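Local coordinates for conserved exported protein (Bacteroides fragilis, PDB 3CLW) that is of unknown function but probably hydrolyses O-glycosyl bonds, at residues A[52-57]-A[400-405]; A[76-81]-A[91-96]; A[206-211]-A[262-267]. One frame throughout, in Å; residues are numbered along the deposited sequence.

Contact 1. Residues A[52-57]-A[400-405]; sequences REFDEK and SFFVRP
A guanidinium-on-ring stack backed by a side-on backbone grip joins R52 to F401, where the loop after helix 39-50 meets the loop that follows helix 391-400. The guanidinium of R52 lies flat on one face of the F401 ring, its plane 19° from that of the ring and the two centres 4.1 Å apart. NE sits toward the rim of the ring, and CD adds a CH-pi contact over the same ring. The same guanidinium also holds the backbone of F401: NE donates to F401 O at 2.9 Å, and NH2 reaches that oxygen at 3.2 Å in a more bent bond. F401 O lies in the guanidinium plane, so stack and hydrogen bonds together fix the rotation of the group. A bend at chi2 of R52 (-80°) turns CD out of the line of the chain.

While R52 covers one face of F401, E53 O approaches the edge of the ring at CE1, 3.3 Å away. The CE2-CZ edge of F401 points at the face of F54, CZ lying over that face toward the rim, in an edge-to-face pair with F54 CE1 3.4 Å from F401 CE2 and the planes at 72°. R52 CG rests on one face of the R404 guanidinium, 3.5 Å from R404 NH1, and the two like charges are probably eased by carbonyls: R52 has F401 O, while R404 NH2 bonds to S400 O and A64 O. F402 packs against strands 438-444 and 490-495, and V403 against strand 6-25, so the contact sits beside the C-terminal strands, with the E53 backbone paired to I61.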
loop_
_atom_site.group_PDB
_atom_site.type_symbol
_atom_site.label_atom_id
_atom_site.label_comp_id
_atom_site.label_asym_id
_atom_site.label_seq_id
_atom_site.Cartn_x
_atom_site.Cartn_y
_atom_site.Cartn_z
ATOM N N ARG A 52 -14.825 -1.057 -10.169
ATOM C CA ARG A 52 -14.160 -0.909 -11.458
ATOM C C ARG A 52 -15.210 -0.689 -12.573
ATOM O O ARG A 52 -15.574 -1.613 -13.291
ATOM C CB ARG A 52 -13.248 -2.125 -11.744
ATOM C CG ARG A 52 -12.003 -1.817 -12.589
ATOM C CD ARG A 52 -12.323 -1.730 -14.056
ATOM N NE ARG A 52 -11.164 -1.318 -14.844
ATOM C CZ ARG A 52 -11.155 -1.250 -16.170
ATOM N NH1 ARG A 52 -12.247 -1.545 -16.854
ATOM N NH2 ARG A 52 -10.079 -0.822 -16.805
ATOM N N GLU A 53 -15.685 0.548 -12.689
ATOM C CA GLU A 53 -16.705 0.929 -13.679
ATOM C C GLU A 53 -16.425 2.320 -14.196
ATOM O O GLU A 53 -15.698 3.115 -13.572
ATOM C CB GLU A 53 -18.116 0.940 -13.073
ATOM C CG GLU A 53 -18.506 -0.336 -12.362
ATOM C CD GLU A 53 -19.693 -1.042 -12.979
ATOM O OE1 GLU A 53 -19.490 -2.074 -13.677
ATOM O OE2 GLU A 53 -20.831 -0.572 -12.755
ATOM N N PHE A 54 -17.044 2.614 -15.338
ATOM C CA PHE A 54 -16.984 3.931 -15.938
ATOM C C PHE A 54 -18.317 4.594 -15.659
ATOM O O PHE A 54 -19.340 3.922 -15.562
ATOM C CB PHE A 54 -16.720 3.833 -17.444
ATOM C CG PHE A 54 -15.428 3.116 -17.802
ATOM C CD1 PHE A 54 -14.234 3.804 -17.891
ATOM C CD2 PHE A 54 -15.424 1.769 -18.082
ATOM C CE1 PHE A 54 -13.063 3.157 -18.242
ATOM C CE2 PHE A 54 -14.245 1.112 -18.448
ATOM C CZ PHE A 54 -13.078 1.807 -18.525
ATOM N N ASP A 55 -18.290 5.910 -15.482
ATOM C CA ASP A 55 -19.495 6.718 -15.435
ATOM C C ASP A 55 -20.138 6.839 -16.828
ATOM O O ASP A 55 -19.702 6.193 -17.799
ATOM C CB ASP A 55 -19.188 8.098 -14.817
ATOM C CG ASP A 55 -18.408 9.036 -15.743
ATOM O OD1 ASP A 55 -18.283 8.823 -16.954
ATOM O OD2 ASP A 55 -17.909 10.053 -15.248
ATOM N N GLU A 56 -21.130 7.719 -16.931
ATOM C CA GLU A 56 -21.970 7.850 -18.156
ATOM C C GLU A 56 -21.149 8.337 -19.355
ATOM O O GLU A 56 -21.426 7.977 -20.501
ATOM C CB GLU A 56 -23.204 8.766 -17.895
ATOM N N LYS A 57 -20.121 9.134 -19.075
ATOM C CA LYS A 57 -19.279 9.734 -20.122
ATOM C C LYS A 57 -17.976 8.973 -20.423
ATOM O O LYS A 57 -17.167 9.427 -21.219
ATOM C CB LYS A 57 -18.980 11.187 -19.756
ATOM N N SER A 400 -3.939 1.949 -10.883
ATOM C CA SER A 400 -4.768 0.926 -10.264
ATOM C C SER A 400 -5.979 0.508 -11.044
ATOM O O SER A 400 -6.318 -0.677 -11.040
ATOM C CB SER A 400 -5.138 1.282 -8.802
ATOM O OG SER A 400 -6.016 2.402 -8.693
ATOM N N PHE A 401 -6.635 1.447 -11.723
ATOM C CA PHE A 401 -7.917 1.151 -12.437
ATOM C C PHE A 401 -7.668 0.287 -13.697
ATOM O O PHE A 401 -8.504 -0.523 -14.080
ATOM C CB PHE A 401 -8.654 2.485 -12.790
ATOM C CG PHE A 401 -10.031 2.316 -13.410
ATOM C CD1 PHE A 401 -11.176 2.354 -12.624
ATOM C CD2 PHE A 401 -10.185 2.183 -14.789
ATOM C CE1 PHE A 401 -12.487 2.249 -13.208
ATOM C CE2 PHE A 401 -11.484 2.053 -15.388
ATOM C CZ PHE A 401 -12.626 2.088 -14.590
ATOM N N PHE A 402 -6.484 0.460 -14.302
ATOM C CA PHE A 402 -6.110 -0.180 -15.565
ATOM C C PHE A 402 -5.056 -1.331 -15.453
ATOM O O PHE A 402 -5.039 -2.270 -16.260
ATOM C CB PHE A 402 -5.612 0.910 -16.507
ATOM C CG PHE A 402 -6.661 1.941 -16.847
ATOM C CD1 PHE A 402 -7.664 1.645 -17.771
ATOM C CD2 PHE A 402 -6.655 3.197 -16.228
ATOM C CE1 PHE A 402 -8.636 2.588 -18.098
ATOM C CE2 PHE A 402 -7.618 4.137 -16.531
ATOM C CZ PHE A 402 -8.623 3.831 -17.471
ATOM N N VAL A 403 -4.199 -1.253 -14.440
ATOM C CA VAL A 403 -3.171 -2.279 -14.197
ATOM C C VAL A 403 -3.692 -3.339 -13.215
ATOM O O VAL A 403 -3.595 -3.182 -12.002
ATOM C CB VAL A 403 -1.801 -1.658 -13.736
ATOM C CG1 VAL A 403 -0.700 -2.742 -13.721
ATOM C CG2 VAL A 403 -1.366 -0.531 -14.684
ATOM N N ARG A 404 -4.256 -4.402 -13.761
ATOM C CA ARG A 404 -5.043 -5.378 -12.987
ATOM C C ARG A 404 -4.228 -6.605 -12.535
ATOM O O ARG A 404 -3.232 -6.953 -13.176
ATOM C CB ARG A 404 -6.214 -5.873 -13.848
ATOM C CG ARG A 404 -7.203 -4.823 -14.291
ATOM C CD ARG A 404 -8.362 -4.770 -13.310
ATOM N NE ARG A 404 -8.190 -3.642 -12.450
ATOM C CZ ARG A 404 -8.953 -3.358 -11.417
ATOM N NH1 ARG A 404 -9.930 -4.158 -11.015
ATOM N NH2 ARG A 404 -8.660 -2.273 -10.737
ATOM N N PRO A 405 -4.657 -7.271 -11.448
ATOM C CA PRO A 405 -3.946 -8.475 -10.958
ATOM C C PRO A 405 -3.661 -9.473 -12.066
ATOM O O PRO A 405 -4.548 -9.820 -12.812
ATOM C CB PRO A 405 -4.934 -9.090 -9.957
ATOM C CG PRO A 405 -5.678 -7.906 -9.421
ATOM C CD PRO A 405 -5.800 -6.923 -10.583
#

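Contact 2. Residues A[76-81]-A[91-96]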
loop_
_atom_site.group_PDB
_atom_site.type_symbol
_atom_site.label_atom_id
_atom_site.label_comp_id
_atom_site.label_asym_id
_atom_site.label_seq_id
_atom_site.Cartn_x
_atom_site.Cartn_y
_atom_site.Cartn_z
ATOM N N SER A 76 -6.610 -1.803 22.230
ATOM C CA SER A 76 -6.317 -0.596 22.961
ATOM C C SER A 76 -7.627 0.144 23.349
ATOM O O SER A 76 -7.635 0.964 24.245
ATOM C CB SER A 76 -5.402 0.315 22.147
ATOM O OG SER A 76 -5.915 0.543 20.861
ATOM N N TYR A 77 -8.727 -0.186 22.688
ATOM C CA TYR A 77 -10.023 0.356 23.059
ATOM C C TYR A 77 -10.565 -0.274 24.349
ATOM O O TYR A 77 -10.939 0.449 25.272
ATOM C CB TYR A 77 -11.045 0.229 21.912
ATOM C CG TYR A 77 -12.439 0.669 22.325
ATOM C CD1 TYR A 77 -12.795 2.019 22.292
ATOM C CD2 TYR A 77 -13.394 -0.259 22.776
ATOM C CE1 TYR A 77 -14.061 2.445 22.669
ATOM C CE2 TYR A 77 -14.648 0.153 23.167
ATOM C CZ TYR A 77 -14.986 1.530 23.112
ATOM O OH TYR A 77 -16.269 1.983 23.490
ATOM N N GLU A 78 -10.647 -1.606 24.427
ATOM C CA GLU A 78 -11.057 -2.260 25.696
ATOM C C GLU A 78 -10.108 -1.895 26.861
ATOM O O GLU A 78 -10.526 -1.857 27.998
ATOM C CB GLU A 78 -11.080 -3.796 25.573
ATOM C CG GLU A 78 -12.180 -4.383 24.700
ATOM C CD GLU A 78 -11.764 -4.510 23.235
ATOM O OE1 GLU A 78 -10.780 -3.829 22.818
ATOM O OE2 GLU A 78 -12.421 -5.300 22.506
ATOM N N ASN A 79 -8.831 -1.659 26.558
ATOM C CA ASN A 79 -7.793 -1.482 27.571
ATOM C C ASN A 79 -7.531 -0.002 27.800
ATOM O O ASN A 79 -6.504 0.360 28.353
ATOM C CB ASN A 79 -6.485 -2.138 27.092
ATOM C CG ASN A 79 -5.463 -2.318 28.203
ATOM O OD1 ASN A 79 -5.793 -2.703 29.309
ATOM N ND2 ASN A 79 -4.214 -2.122 27.874
ATOM N N ARG A 80 -8.458 0.857 27.378
ATOM C CA ARG A 80 -8.136 2.279 27.301
ATOM C C ARG A 80 -7.871 3.003 28.637
ATOM O O ARG A 80 -7.224 4.045 28.622
ATOM C CB ARG A 80 -9.133 3.039 26.408
ATOM C CG ARG A 80 -10.493 3.322 26.992
ATOM C CD ARG A 80 -11.465 3.667 25.863
ATOM N NE ARG A 80 -12.846 3.794 26.334
ATOM C CZ ARG A 80 -13.683 2.776 26.510
ATOM N NH1 ARG A 80 -14.929 2.992 26.960
ATOM N NH2 ARG A 80 -13.283 1.536 26.244
ATOM N N GLU A 81 -8.356 2.451 29.760
ATOM C CA GLU A 81 -8.084 3.012 31.103
ATOM C C GLU A 81 -6.625 2.806 31.556
ATOM O O GLU A 81 -6.206 3.395 32.567
ATOM C CB GLU A 81 -9.042 2.426 32.161
ATOM C CG GLU A 81 -10.499 2.868 32.031
ATOM C CD GLU A 81 -11.456 2.197 33.045
ATOM O OE1 GLU A 81 -11.011 1.729 34.115
ATOM O OE2 GLU A 81 -12.686 2.144 32.776
ATOM N N ARG A 91 -7.596 4.001 18.595
ATOM C CA ARG A 91 -7.827 2.817 19.419
ATOM C C ARG A 91 -8.553 1.762 18.599
ATOM O O ARG A 91 -9.328 2.097 17.691
ATOM C CB ARG A 91 -8.679 3.180 20.645
ATOM C CG ARG A 91 -7.862 3.801 21.772
ATOM C CD ARG A 91 -8.762 4.438 22.831
ATOM N NE ARG A 91 -7.981 5.336 23.669
ATOM C CZ ARG A 91 -8.445 6.473 24.197
ATOM N NH1 ARG A 91 -9.701 6.904 23.990
ATOM N NH2 ARG A 91 -7.630 7.184 24.926
ATOM N N THR A 92 -8.295 0.493 18.916
ATOM C CA THR A 92 -8.919 -0.636 18.211
ATOM C C THR A 92 -9.553 -1.586 19.206
ATOM O O THR A 92 -9.025 -1.769 20.313
ATOM C CB THR A 92 -7.876 -1.459 17.352
ATOM O OG1 THR A 92 -6.937 -2.132 18.215
ATOM C CG2 THR A 92 -7.088 -0.563 16.428
ATOM N N GLU A 93 -10.660 -2.205 18.827
ATOM C CA GLU A 93 -11.149 -3.330 19.576
ATOM C C GLU A 93 -10.281 -4.586 19.340
ATOM O O GLU A 93 -9.379 -4.578 18.508
ATOM C CB GLU A 93 -12.600 -3.633 19.192
ATOM C CG GLU A 93 -13.546 -2.469 19.479
ATOM C CD GLU A 93 -14.931 -2.755 19.010
ATOM O OE1 GLU A 93 -15.164 -2.723 17.789
ATOM O OE2 GLU A 93 -15.770 -3.061 19.874
ATOM N N CYS A 94 -10.530 -5.646 20.099
ATOM C CA CYS A 94 -9.851 -6.913 19.854
ATOM C C CYS A 94 -10.906 -8.011 19.863
ATOM O O CYS A 94 -11.709 -8.101 20.807
ATOM C CB CYS A 94 -8.742 -7.194 20.908
ATOM S SG CYS A 94 -7.687 -8.609 20.511
ATOM N N PHE A 95 -10.887 -8.866 18.839
ATOM C CA PHE A 95 -11.790 -10.038 18.830
ATOM C C PHE A 95 -11.592 -10.956 20.053
ATOM O O PHE A 95 -12.550 -11.570 20.521
ATOM C CB PHE A 95 -11.635 -10.878 17.547
ATOM C CG PHE A 95 -11.949 -10.128 16.264
ATOM C CD1 PHE A 95 -13.122 -9.400 16.136
ATOM C CD2 PHE A 95 -11.055 -10.158 15.192
ATOM C CE1 PHE A 95 -13.416 -8.733 14.920
ATOM C CE2 PHE A 95 -11.334 -9.487 13.980
ATOM C CZ PHE A 95 -12.505 -8.770 13.857
ATOM N N LEU A 96 -10.361 -11.042 20.549
ATOM C CA LEU A 96 -10.043 -11.934 21.648
ATOM C C LEU A 96 -9.938 -11.149 22.946
ATOM O O LEU A 96 -9.401 -10.049 22.974
ATOM C CB LEU A 96 -8.729 -12.707 21.380
ATOM C CG LEU A 96 -8.087 -13.589 22.460
ATOM C CD1 LEU A 96 -8.971 -14.776 22.785
ATOM C CD2 LEU A 96 -6.723 -14.101 21.951
#
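S76 and Y77 bind T92 through two hydrogen bonds, and E78 adds a third further along the chain. T92 N donates to S76 OG at 3.1 Å. Y77 N donates to T92 O at 2.9 Å. The bond from C94 N to E78 OE2 is nearly straight at 174° and arrives on the syn side. A bend at chi2 (89°) turns the carboxylate back toward 91-96. K106 forms a salt bridge with the same oxygen and probably offsets the E78 charge, which lies near that of E93, while E93 OE1 accepts from Q107 N. Within the type I turn Y77-R80, R80 NH2 bonds to Y77 O at 2.8 Å and sits over the centre of the Y77 ring.

Van der Waals contacts fill in beside these bonds. R80 CB lies over one face of the R91 guanidinium, 3.8 Å from R91 NE, which donates to V85 O. Y77 and E93 run side by side in the same direction, Y77 CD2 being 4.0 Å from E93 CG.

E198 bonds to both S76 OG and T92 OG1. The contact folds the long connection between strand 68-71 and helix 108-119 back on itself, in the TIM barrel expected for this family, with C94 resting on helix 157-173.

Contact 3. Residues A[206-211]-A[262-267]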
loop_
_atom_site.group_PDB
_atom_site.type_symbol
_atom_site.label_atom_id
_atom_site.label_comp_id
_atom_site.label_asym_id
_atom_site.label_seq_id
_atom_site.Cartn_x
_atom_site.Cartn_y
_atom_site.Cartn_z
ATOM N N ASP A 206 12.764 -11.890 16.527
ATOM C CA ASP A 206 11.324 -11.784 16.777
ATOM C C ASP A 206 10.528 -12.107 15.504
ATOM O O ASP A 206 9.619 -12.921 15.518
ATOM C CB ASP A 206 10.985 -10.386 17.294
ATOM C CG ASP A 206 11.698 -10.052 18.615
ATOM O OD1 ASP A 206 11.953 -10.973 19.435
ATOM O OD2 ASP A 206 12.009 -8.861 18.837
ATOM N N LEU A 207 10.932 -11.490 14.403
ATOM C CA LEU A 207 10.262 -11.652 13.137
ATOM C C LEU A 207 10.290 -13.102 12.682
ATOM O O LEU A 207 9.278 -13.635 12.197
ATOM C CB LEU A 207 10.906 -10.737 12.081
ATOM C CG LEU A 207 10.652 -9.239 12.300
ATOM C CD1 LEU A 207 11.436 -8.401 11.301
ATOM C CD2 LEU A 207 9.158 -8.885 12.245
ATOM N N TYR A 208 11.460 -13.734 12.837
ATOM C CA TYR A 208 11.651 -15.123 12.450
ATOM C C TYR A 208 10.709 -16.035 13.233
ATOM O O TYR A 208 10.089 -16.935 12.659
ATOM C CB TYR A 208 13.144 -15.537 12.595
ATOM C CG TYR A 208 13.405 -16.999 12.310
ATOM C CD1 TYR A 208 13.908 -17.411 11.094
ATOM C CD2 TYR A 208 13.113 -17.976 13.275
ATOM C CE1 TYR A 208 14.141 -18.771 10.837
ATOM C CE2 TYR A 208 13.331 -19.338 13.036
ATOM C CZ TYR A 208 13.844 -19.726 11.825
ATOM O OH TYR A 208 14.065 -21.074 11.599
ATOM N N ARG A 209 10.585 -15.794 14.528
ATOM C CA ARG A 209 9.684 -16.589 15.351
ATOM C C ARG A 209 8.236 -16.423 14.938
ATOM O O ARG A 209 7.512 -17.405 14.881
ATOM C CB ARG A 209 9.817 -16.282 16.854
ATOM C CG ARG A 209 11.004 -16.910 17.531
ATOM C CD ARG A 209 10.873 -16.867 19.061
ATOM N NE ARG A 209 9.958 -17.887 19.613
ATOM C CZ ARG A 209 9.532 -17.898 20.881
ATOM N NH1 ARG A 209 9.900 -16.949 21.743
ATOM N NH2 ARG A 209 8.736 -18.862 21.297
ATOM N N MET A 210 7.813 -15.182 14.658
ATOM C CA MET A 210 6.461 -14.939 14.227
ATOM C C MET A 210 6.207 -15.691 12.923
ATOM O O MET A 210 5.192 -16.361 12.775
ATOM C CB MET A 210 6.163 -13.436 14.129
ATOM C CG MET A 210 5.720 -12.766 15.496
ATOM S SD MET A 210 4.535 -13.732 16.498
ATOM C CE MET A 210 3.247 -13.963 15.241
ATOM N N VAL A 211 7.154 -15.640 11.995
ATOM C CA VAL A 211 6.996 -16.405 10.758
ATOM C C VAL A 211 6.871 -17.909 11.048
ATOM O O VAL A 211 5.974 -18.570 10.557
ATOM C CB VAL A 211 8.117 -16.117 9.743
ATOM C CG1 VAL A 211 7.979 -17.031 8.530
ATOM C CG2 VAL A 211 8.056 -14.667 9.307
ATOM N N TYR A 262 18.671 -15.413 9.622
ATOM C CA TYR A 262 17.284 -15.593 9.965
ATOM C C TYR A 262 16.483 -15.843 8.709
ATOM O O TYR A 262 15.419 -15.254 8.522
ATOM C CB TYR A 262 16.774 -14.357 10.673
ATOM C CG TYR A 262 17.482 -14.024 11.948
ATOM C CD1 TYR A 262 17.168 -14.683 13.126
ATOM C CD2 TYR A 262 18.457 -13.021 11.985
ATOM C CE1 TYR A 262 17.811 -14.366 14.313
ATOM C CE2 TYR A 262 19.097 -12.682 13.177
ATOM C CZ TYR A 262 18.761 -13.376 14.328
ATOM O OH TYR A 262 19.365 -13.069 15.505
ATOM N N SER A 263 17.017 -16.693 7.844
ATOM C CA SER A 263 16.367 -17.012 6.580
ATOM C C SER A 263 14.999 -17.632 6.838
ATOM O O SER A 263 14.886 -18.583 7.619
ATOM C CB SER A 263 17.225 -17.948 5.713
ATOM O OG SER A 263 16.631 -18.151 4.433
ATOM N N VAL A 264 13.970 -17.078 6.179
ATOM C CA VAL A 264 12.585 -17.565 6.322
ATOM C C VAL A 264 12.115 -18.311 5.078
ATOM O O VAL A 264 11.000 -18.826 5.031
ATOM C CB VAL A 264 11.611 -16.406 6.671
ATOM C CG1 VAL A 264 11.924 -15.860 8.056
ATOM C CG2 VAL A 264 11.648 -15.268 5.615
ATOM N N LEU A 265 12.994 -18.397 4.083
ATOM C CA LEU A 265 12.660 -18.917 2.752
ATOM C C LEU A 265 12.096 -20.335 2.799
ATOM O O LEU A 265 11.251 -20.692 1.991
ATOM C CB LEU A 265 13.887 -18.850 1.814
ATOM C CG LEU A 265 14.433 -17.475 1.355
ATOM C CD1 LEU A 265 15.626 -17.674 0.405
ATOM C CD2 LEU A 265 13.357 -16.553 0.697
ATOM N N LYS A 266 12.536 -21.106 3.787
ATOM C CA LYS A 266 12.129 -22.492 4.000
ATOM C C LYS A 266 10.675 -22.690 4.427
ATOM O O LYS A 266 10.126 -23.786 4.283
ATOM C CB LYS A 266 13.024 -23.116 5.071
ATOM C CG LYS A 266 12.933 -22.427 6.455
ATOM C CD LYS A 266 14.105 -22.858 7.350
ATOM C CE LYS A 266 13.988 -22.262 8.752
ATOM N NZ LYS A 266 15.158 -22.554 9.661
ATOM N N PHE A 267 10.066 -21.660 5.013
ATOM C CA PHE A 267 8.719 -21.796 5.534
ATOM C C PHE A 267 7.710 -21.870 4.400
ATOM O O PHE A 267 7.646 -20.988 3.554
ATOM C CB PHE A 267 8.416 -20.694 6.528
ATOM C CG PHE A 267 9.223 -20.799 7.803
ATOM C CD1 PHE A 267 8.990 -21.836 8.716
ATOM C CD2 PHE A 267 10.238 -19.899 8.072
ATOM C CE1 PHE A 267 9.750 -21.945 9.894
ATOM C CE2 PHE A 267 10.986 -20.002 9.254
ATOM C CZ PHE A 267 10.733 -21.020 10.157
#
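Y208 is the bump here: it projects from helix 204-221 into a hollow formed by the loop 262-267, a helix-to-loop packing at the periphery of the TIM barrel expected for this family. Its CG is anti to the backbone N (chi1 176°), and the ring beyond it reaches the loop. Backbone oxygens line one edge of it: Y262 O and S263 O both lie near the ring plane, S263 O 3.3 Å from Y208 CE1. The CG1 methyl of V264 comes to Y208 CD1 at 3.9 Å, while the Y262 ring approaches the base of the side chain, its CD1 4.1 Å from Y208 CB.

F267 forms another wall. Its edge points toward the face of Y208 in an offset edge-to-face pair, with centroids 5.4 Å apart and planes at 67°; F267 CE2 is 3.7 Å from Y208 CE1. One turn further along the helix, V211 supplies a smaller bump. Its CG1 methyl, anti to the backbone N, faces the groove formed by V264 and F267, touching F267 CD2 at 3.7 Å and V264 CB at 4.1 Å. The two aliphatic and two aromatic side chains thus interlock, and F267 also rests on E212 and D215 of the same helix.

The type I turn V264-F267, closed by the F267 N to V264 O bond, brings V264 and F267 to the helix together. Behind them, V264 also packs on M255 of helix 251-256, so the loop is held between two helices. At the tip of the tyrosine, the extended chain of K266 crosses the Y208 side chain at about a right angle, and K266 NZ, near the ring plane, donates to Y208 OH at 2.7 Å.

In the fold
From the N terminus, contact 1 opens first at 52-57, after helix 39-50, and closes only at 400-405, after helix 391-400. Contacts 2 and 3 are both nested within that span. Contact 2 closes a short loop, 76-81 to 91-96, between strand 68-71 and helix 108-119. Contact 3 follows in series, joining helix 204-221 to the loop before strand 270-276, and no two contacts cross. Contact 1 ties an early loop to the loop before strand 408-414, bringing distant parts of the chain together. Centres of contacts 1 and 3 lie about 38 Å apart, on opposite sides of the chain's centre.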